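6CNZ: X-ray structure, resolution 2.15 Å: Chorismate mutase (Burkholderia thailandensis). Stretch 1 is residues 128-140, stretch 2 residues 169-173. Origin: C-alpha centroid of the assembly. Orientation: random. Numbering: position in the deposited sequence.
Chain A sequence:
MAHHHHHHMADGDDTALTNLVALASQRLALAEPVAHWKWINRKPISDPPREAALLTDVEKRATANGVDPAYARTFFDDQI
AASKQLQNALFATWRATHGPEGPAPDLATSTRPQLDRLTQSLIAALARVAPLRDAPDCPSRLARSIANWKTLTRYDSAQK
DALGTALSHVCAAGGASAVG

Stretch 1 (128-140) RVAPLRDAPDCPS
Stretch 2 (169-173) HVCAA

A disulfide, one backbone hydrogen bond and a few apolar contacts join the two stretches, burying 357 Å² in all. Stretch 1 turns twice. Type I turns run from Leu 132 to Ala 135 and from Ala 135 to Cys 138, closed by Ala 135 N to Leu 132 O at 2.8 Å and Cys 138 N to Ala 135 O at 3.0 Å. A helix then starts at Cys 138. Stretch 2 has no regular helix or strand. Cys 171 is extended (phi/psi -102/143), between Val 170 (-72/-42) and Ala 172 (-54/-49).

The covalent link is Cys 138 SG to Cys 171 SG, 2.1 Å, with chi3 -76°. Cys 138 points toward stretch 2 with chi1 t; Cys 171 leaves sideways with chi1 m. Both cysteines are buried.

The register pairs Arg 133 with Cys 171 (CA to CA 4.7 Å) and Asp 134 with Ala 172 (CA to CA 5.5 Å). Here Ala 172 N donates to Arg 133 O at 2.9 Å. The N-H...O angle is 177°, so the bond is nearly straight.

Apolar contacts extend the join. Val 129 and Val 170, both buried with chi1 t, meet CG1 to CG1 at 3.7 Å; their apolar side chains suit burial here. Pro 139, C-gamma exo, places CG 4.0 Å from Cys 171 CB and 3.8 Å from Ala 173 CB. Ala 173 is poorly ordered.

The polar side chains of Arg 133 and Asp 134 stay at least partly exposed. Arg 133 is extended, chi1 to chi3 all t, and its CG passes 3.9 Å from Val 170 O. A water accepts a weak bond from Arg 133 NE at 3.3 Å and donates to His 169 O at 3.0 Å. Ala 172 points its CB toward stretch 1; its side chain is that methyl alone. Asp 134 (chi1 m) starts away from stretch 2, but its OD1 comes within 3.2 Å of Ala 172 CB, a contact and not a bond.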

# COMPACT_ATOMS: atom_id res chain seq x y z
N ARG A 128 -11.23 -13.81 -3.84
CA ARG A 128 -10.27 -14.87 -4.14
C ARG A 128 -9.93 -15.68 -2.91
O ARG A 128 -9.47 -16.82 -3.04
CB ARG A 128 -8.99 -14.30 -4.75
CG ARG A 128 -9.17 -13.81 -6.18
CD ARG A 128 -7.94 -13.07 -6.64
NE ARG A 128 -8.19 -12.33 -7.88
CZ ARG A 128 -7.28 -11.58 -8.49
NH1 ARG A 128 -6.06 -11.48 -7.97
NH2 ARG A 128 -7.58 -10.93 -9.60
N VAL A 129 -10.13 -15.12 -1.72
CA VAL A 129 -9.85 -15.85 -0.49
C VAL A 129 -11.04 -16.70 -0.05
O VAL A 129 -10.85 -17.70 0.65
CB VAL A 129 -9.41 -14.85 0.59
CG1 VAL A 129 -9.40 -15.46 1.98
CG2 VAL A 129 -8.02 -14.31 0.24
N ALA A 130 -12.24 -16.37 -0.51
CA ALA A 130 -13.46 -17.06 -0.09
C ALA A 130 -13.38 -18.58 -0.14
O ALA A 130 -13.73 -19.22 0.86
CB ALA A 130 -14.63 -16.53 -0.93
N PRO A 131 -12.90 -19.23 -1.22
CA PRO A 131 -12.90 -20.71 -1.23
C PRO A 131 -12.09 -21.34 -0.11
O PRO A 131 -12.23 -22.55 0.11
CB PRO A 131 -12.29 -21.05 -2.60
CG PRO A 131 -12.38 -19.80 -3.42
CD PRO A 131 -12.25 -18.68 -2.42
N LEU A 132 -11.24 -20.58 0.57
CA LEU A 132 -10.40 -21.07 1.66
C LEU A 132 -11.02 -20.84 3.02
O LEU A 132 -10.45 -21.27 4.03
CB LEU A 132 -9.03 -20.36 1.62
CG LEU A 132 -7.93 -20.82 0.65
CD1 LEU A 132 -8.46 -21.17 -0.74
CD2 LEU A 132 -6.87 -19.75 0.56
N ARG A 133 -12.18 -20.17 3.06
CA ARG A 133 -12.71 -19.64 4.31
C ARG A 133 -12.84 -20.74 5.37
O ARG A 133 -12.52 -20.53 6.54
CB ARG A 133 -14.06 -18.98 4.04
CG ARG A 133 -14.77 -18.41 5.24
CD ARG A 133 -16.12 -17.89 4.82
NE ARG A 133 -16.86 -17.33 5.94
CZ ARG A 133 -18.11 -16.89 5.86
NH1 ARG A 133 -18.77 -16.95 4.71
NH2 ARG A 133 -18.71 -16.40 6.94
N ASP A 134 -13.26 -21.93 4.95
CA ASP A 134 -13.46 -23.07 5.82
C ASP A 134 -12.37 -24.12 5.68
O ASP A 134 -12.53 -25.23 6.18
CB ASP A 134 -14.82 -23.71 5.53
CG ASP A 134 -15.95 -22.72 5.67
OD1 ASP A 134 -16.00 -22.02 6.70
OD2 ASP A 134 -16.77 -22.59 4.74
N ALA A 135 -11.29 -23.80 4.98
CA ALA A 135 -10.24 -24.80 4.82
C ALA A 135 -9.54 -25.01 6.16
O ALA A 135 -9.28 -24.05 6.88
CB ALA A 135 -9.23 -24.38 3.76
N PRO A 136 -9.23 -26.26 6.51
CA PRO A 136 -8.65 -26.52 7.84
C PRO A 136 -7.37 -25.75 8.12
O PRO A 136 -7.15 -25.32 9.26
CB PRO A 136 -8.41 -28.04 7.83
CG PRO A 136 -9.32 -28.56 6.77
CD PRO A 136 -9.46 -27.50 5.74
N ASP A 137 -6.52 -25.53 7.12
CA ASP A 137 -5.27 -24.81 7.34
C ASP A 137 -5.35 -23.33 6.98
O ASP A 137 -4.31 -22.67 6.93
CB ASP A 137 -4.13 -25.49 6.58
CG ASP A 137 -4.44 -25.66 5.11
OD1 ASP A 137 -5.48 -25.14 4.64
OD2 ASP A 137 -3.63 -26.33 4.43
N CYS A 138 -6.54 -22.79 6.72
CA CYS A 138 -6.66 -21.35 6.49
C CYS A 138 -6.05 -20.54 7.63
O CYS A 138 -5.23 -19.65 7.35
CB CYS A 138 -8.13 -20.95 6.28
SG CYS A 138 -8.42 -19.15 5.97
N PRO A 139 -6.38 -20.79 8.91
CA PRO A 139 -5.83 -19.91 9.96
C PRO A 139 -4.31 -19.86 10.00
O PRO A 139 -3.74 -18.78 10.21
CB PRO A 139 -6.42 -20.52 11.24
CG PRO A 139 -7.70 -21.15 10.79
CD PRO A 139 -7.34 -21.75 9.47
N SER A 140 -3.63 -21.00 9.84
CA SER A 140 -2.17 -20.97 9.92
C SER A 140 -1.55 -20.32 8.68
O SER A 140 -0.55 -19.61 8.78
CB SER A 140 -1.61 -22.38 10.09
OG SER A 140 -1.90 -23.14 8.94
N HIS A 169 -11.60 -12.14 10.94
CA HIS A 169 -12.69 -13.01 10.49
C HIS A 169 -12.52 -13.42 9.03
O HIS A 169 -13.51 -13.69 8.34
CB HIS A 169 -14.06 -12.36 10.70
CG HIS A 169 -14.34 -12.02 12.12
ND1 HIS A 169 -13.93 -10.83 12.69
CD2 HIS A 169 -14.94 -12.72 13.11
CE1 HIS A 169 -14.30 -10.80 13.96
NE2 HIS A 169 -14.91 -11.94 14.24
N VAL A 170 -11.28 -13.50 8.56
CA VAL A 170 -11.04 -14.02 7.22
C VAL A 170 -11.28 -15.52 7.17
O VAL A 170 -11.88 -16.04 6.22
CB VAL A 170 -9.61 -13.64 6.76
CG1 VAL A 170 -9.22 -14.41 5.51
CG2 VAL A 170 -9.52 -12.14 6.50
N CYS A 171 -10.82 -16.24 8.19
CA CYS A 171 -11.02 -17.68 8.28
C CYS A 171 -12.14 -17.97 9.26
O CYS A 171 -12.28 -17.28 10.28
CB CYS A 171 -9.76 -18.42 8.73
SG CYS A 171 -8.28 -18.15 7.76
N ALA A 172 -12.94 -18.98 8.95
CA ALA A 172 -14.05 -19.36 9.81
C ALA A 172 -13.58 -19.61 11.24
O ALA A 172 -14.16 -19.07 12.19
CB ALA A 172 -14.74 -20.59 9.24
N ALA A 173 -12.53 -20.40 11.41
CA ALA A 173 -12.03 -20.72 12.75
C ALA A 173 -11.50 -19.49 13.49
O ALA A 173 -10.36 -19.07 13.29
CB ALA A 173 -10.96 -21.81 12.68
O HOH W 1 -15.27 -16.15 8.60